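PDB 3NTV: MW1564 protein from Staphylococcus aureus, which probably transfers a methyl group from S-adenosylmethionine to a hydroxyl of its substrate, as caffeoyl-CoA O-methyltransferases do. Local coordinates for residues V42-A47 with V55-L60. Numbering follows the deposited sequence. Where two conformers were deposited one is given.
Sequences VLREFA and VDRLTL. With SO4 (sulfate ion), chain C.
The guanidinium of Arg44 carries Arg57 CB over one face, 3.8 Å above the plane and off-centre, nearer its outer atoms, while Val55 O and a water lie level with the group at its edge. NH2 of Arg44 donates to Val55 O at 2.9 Å; the N-H...O angle of 155° and the position of the donor in the carbonyl plane make this the stronger of the two bonds to that oxygen. Arg44 NH1 reaches Val55 O as well, at 3.3 Å, a weak bond, so the fork is uneven. NH1 also donates to the water, which in turn donates to Asp56 OD1 at 2.8 Å; the two charged groups are thus bridged, not in contact. Arg44 gets across because its CG is anti to the backbone N (chi1 -174°) and the chain bends at chi3. Its NE makes a salt bridge with Glu41 OE2 and its NH2 also bonds Tyr84 OH, which together should fix the rotation of the flat group.

In this Rossmann-fold protein, a putative methyltransferase, the contact ties helix 43-49 to the loop entering helix 57-70, the helix that precedes strand 74-78. Asp56 occupies the N-cap position there without a side-chain capping bond. Arg57 leads away from Arg44 to a salt bridge with Asp61. The backbone N of Val55 donates to sulfate O4 at 3.1 Å and 167°; the ion, probably from the crystallisation liquor, is also bound by Ser85 OG and the backbone nitrogens of Ala81, Ile82 and Tyr84.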
loop_
_atom_site.group_PDB
_atom_site.type_symbol
_atom_site.label_atom_id
_atom_site.label_comp_id
_atom_site.label_asym_id
_atom_site.label_seq_id
_atom_site.Cartn_x
_atom_site.Cartn_y
_atom_site.Cartn_z
ATOM N N VAL A 42 -20.535 4.596 9.453
ATOM C CA VAL A 42 -21.540 5.634 9.704
ATOM C C VAL A 42 -20.922 6.866 10.411
ATOM O O VAL A 42 -21.403 7.981 10.208
ATOM C CB VAL A 42 -22.757 5.039 10.473
ATOM C CG1 VAL A 42 -23.865 6.073 10.658
ATOM C CG2 VAL A 42 -23.304 3.805 9.759
ATOM N N LEU A 43 -19.823 6.676 11.184
ATOM C CA LEU A 43 -19.139 7.771 11.883
ATOM C C LEU A 43 -18.377 8.747 10.976
ATOM O O LEU A 43 -18.068 9.853 11.420
ATOM C CB LEU A 43 -18.230 7.253 13.000
ATOM C CG LEU A 43 -18.943 6.596 14.179
ATOM C CD1 LEU A 43 -18.009 5.700 14.915
ATOM C CD2 LEU A 43 -19.545 7.645 15.133
ATOM N N ARG A 44 -18.069 8.344 9.720
ATOM C CA ARG A 44 -17.390 9.216 8.741
ATOM C C ARG A 44 -18.243 10.484 8.526
ATOM O O ARG A 44 -17.710 11.592 8.470
ATOM C CB ARG A 44 -17.164 8.467 7.405
ATOM C CG ARG A 44 -16.329 9.266 6.398
ATOM C CD ARG A 44 -15.738 8.405 5.287
ATOM N NE ARG A 44 -14.719 7.468 5.778
ATOM C CZ ARG A 44 -13.443 7.776 5.999
ATOM N NH1 ARG A 44 -13.007 9.014 5.796
ATOM N NH2 ARG A 44 -12.597 6.853 6.430
ATOM N N GLU A 45 -19.573 10.294 8.513
ATOM C CA GLU A 45 -20.624 11.313 8.374
ATOM C C GLU A 45 -20.499 12.347 9.489
ATOM O O GLU A 45 -20.411 13.536 9.196
ATOM C CB GLU A 45 -22.014 10.636 8.398
ATOM C CG GLU A 45 -22.341 9.710 7.221
ATOM C CD GLU A 45 -21.220 8.894 6.589
ATOM O OE1 GLU A 45 -20.554 9.425 5.670
ATOM O OE2 GLU A 45 -20.992 7.743 7.024
ATOM N N PHE A 46 -20.398 11.888 10.756
ATOM C CA PHE A 46 -20.217 12.759 11.920
ATOM C C PHE A 46 -18.924 13.587 11.799
ATOM O O PHE A 46 -18.950 14.791 12.054
ATOM C CB PHE A 46 -20.237 11.932 13.226
ATOM C CG PHE A 46 -19.930 12.715 14.483
ATOM C CD1 PHE A 46 -20.943 13.365 15.182
ATOM C CD2 PHE A 46 -18.628 12.804 14.968
ATOM C CE1 PHE A 46 -20.658 14.095 16.341
ATOM C CE2 PHE A 46 -18.342 13.543 16.119
ATOM C CZ PHE A 46 -19.360 14.177 16.804
ATOM N N ALA A 47 -17.805 12.942 11.402
ATOM C CA ALA A 47 -16.493 13.578 11.260
ATOM C C ALA A 47 -16.477 14.756 10.273
ATOM O O ALA A 47 -15.932 15.815 10.613
ATOM C CB ALA A 47 -15.457 12.544 10.854
ATOM N N VAL A 55 -9.132 9.335 9.617
ATOM C CA VAL A 55 -8.239 8.696 8.646
ATOM C C VAL A 55 -8.996 8.522 7.309
ATOM O O VAL A 55 -10.176 8.168 7.325
ATOM C CB VAL A 55 -7.738 7.335 9.215
ATOM C CG1 VAL A 55 -6.840 6.599 8.221
ATOM C CG2 VAL A 55 -7.011 7.542 10.546
ATOM N N ASP A 56 -8.320 8.744 6.169
ATOM C CA ASP A 56 -8.983 8.571 4.882
ATOM C C ASP A 56 -9.307 7.113 4.590
ATOM O O ASP A 56 -8.598 6.202 5.032
ATOM C CB ASP A 56 -8.201 9.216 3.754
ATOM C CG ASP A 56 -8.197 10.729 3.861
ATOM O OD1 ASP A 56 -9.279 11.336 3.713
ATOM O OD2 ASP A 56 -7.140 11.294 4.178
ATOM N N ARG A 57 -10.413 6.891 3.876
ATOM C CA ARG A 57 -10.890 5.555 3.576
ATOM C C ARG A 57 -9.880 4.624 2.900
ATOM O O ARG A 57 -9.720 3.487 3.342
ATOM C CB ARG A 57 -12.199 5.606 2.770
ATOM C CG ARG A 57 -12.780 4.220 2.479
ATOM C CD ARG A 57 -13.246 3.507 3.759
ATOM N NE ARG A 57 -13.667 2.132 3.495
ATOM C CZ ARG A 57 -14.899 1.770 3.163
ATOM N NH1 ARG A 57 -15.856 2.683 3.037
ATOM N NH2 ARG A 57 -15.179 0.498 2.925
ATOM N N LEU A 58 -9.243 5.074 1.809
ATOM C CA LEU A 58 -8.322 4.169 1.111
ATOM C C LEU A 58 -7.087 3.875 1.948
ATOM O O LEU A 58 -6.591 2.748 1.940
ATOM C CB LEU A 58 -7.962 4.696 -0.295
ATOM C CG LEU A 58 -9.171 4.827 -1.252
ATOM C CD1 LEU A 58 -8.731 5.354 -2.608
ATOM C CD2 LEU A 58 -9.907 3.493 -1.433
ATOM N N THR A 59 -6.631 4.871 2.712
ATOM C CA THR A 59 -5.482 4.680 3.635
ATOM C C THR A 59 -5.871 3.644 4.702
ATOM O O THR A 59 -5.112 2.712 4.980
ATOM C CB THR A 59 -5.169 6.022 4.329
ATOM O OG1 THR A 59 -4.586 6.890 3.335
ATOM C CG2 THR A 59 -4.207 5.856 5.508
ATOM N N LEU A 60 -7.044 3.814 5.307
ATOM C CA LEU A 60 -7.516 2.875 6.324
ATOM C C LEU A 60 -7.613 1.475 5.764
ATOM O O LEU A 60 -7.158 0.539 6.401
ATOM C CB LEU A 60 -8.882 3.318 6.866
ATOM C CG LEU A 60 -9.504 2.324 7.822
ATOM C CD1 LEU A 60 -8.994 2.548 9.237
ATOM C CD2 LEU A 60 -11.006 2.341 7.695
HETATM S S SO4 C . -9.666 8.470 13.944
HETATM O O1 SO4 C . -9.134 7.194 14.481
HETATM O O2 SO4 C . -10.925 8.743 14.621
HETATM O O3 SO4 C . -8.692 9.553 14.237
HETATM O O4 SO4 C . -9.763 8.334 12.479
HETATM O O HOH W 1 -11.052 11.109 5.920
#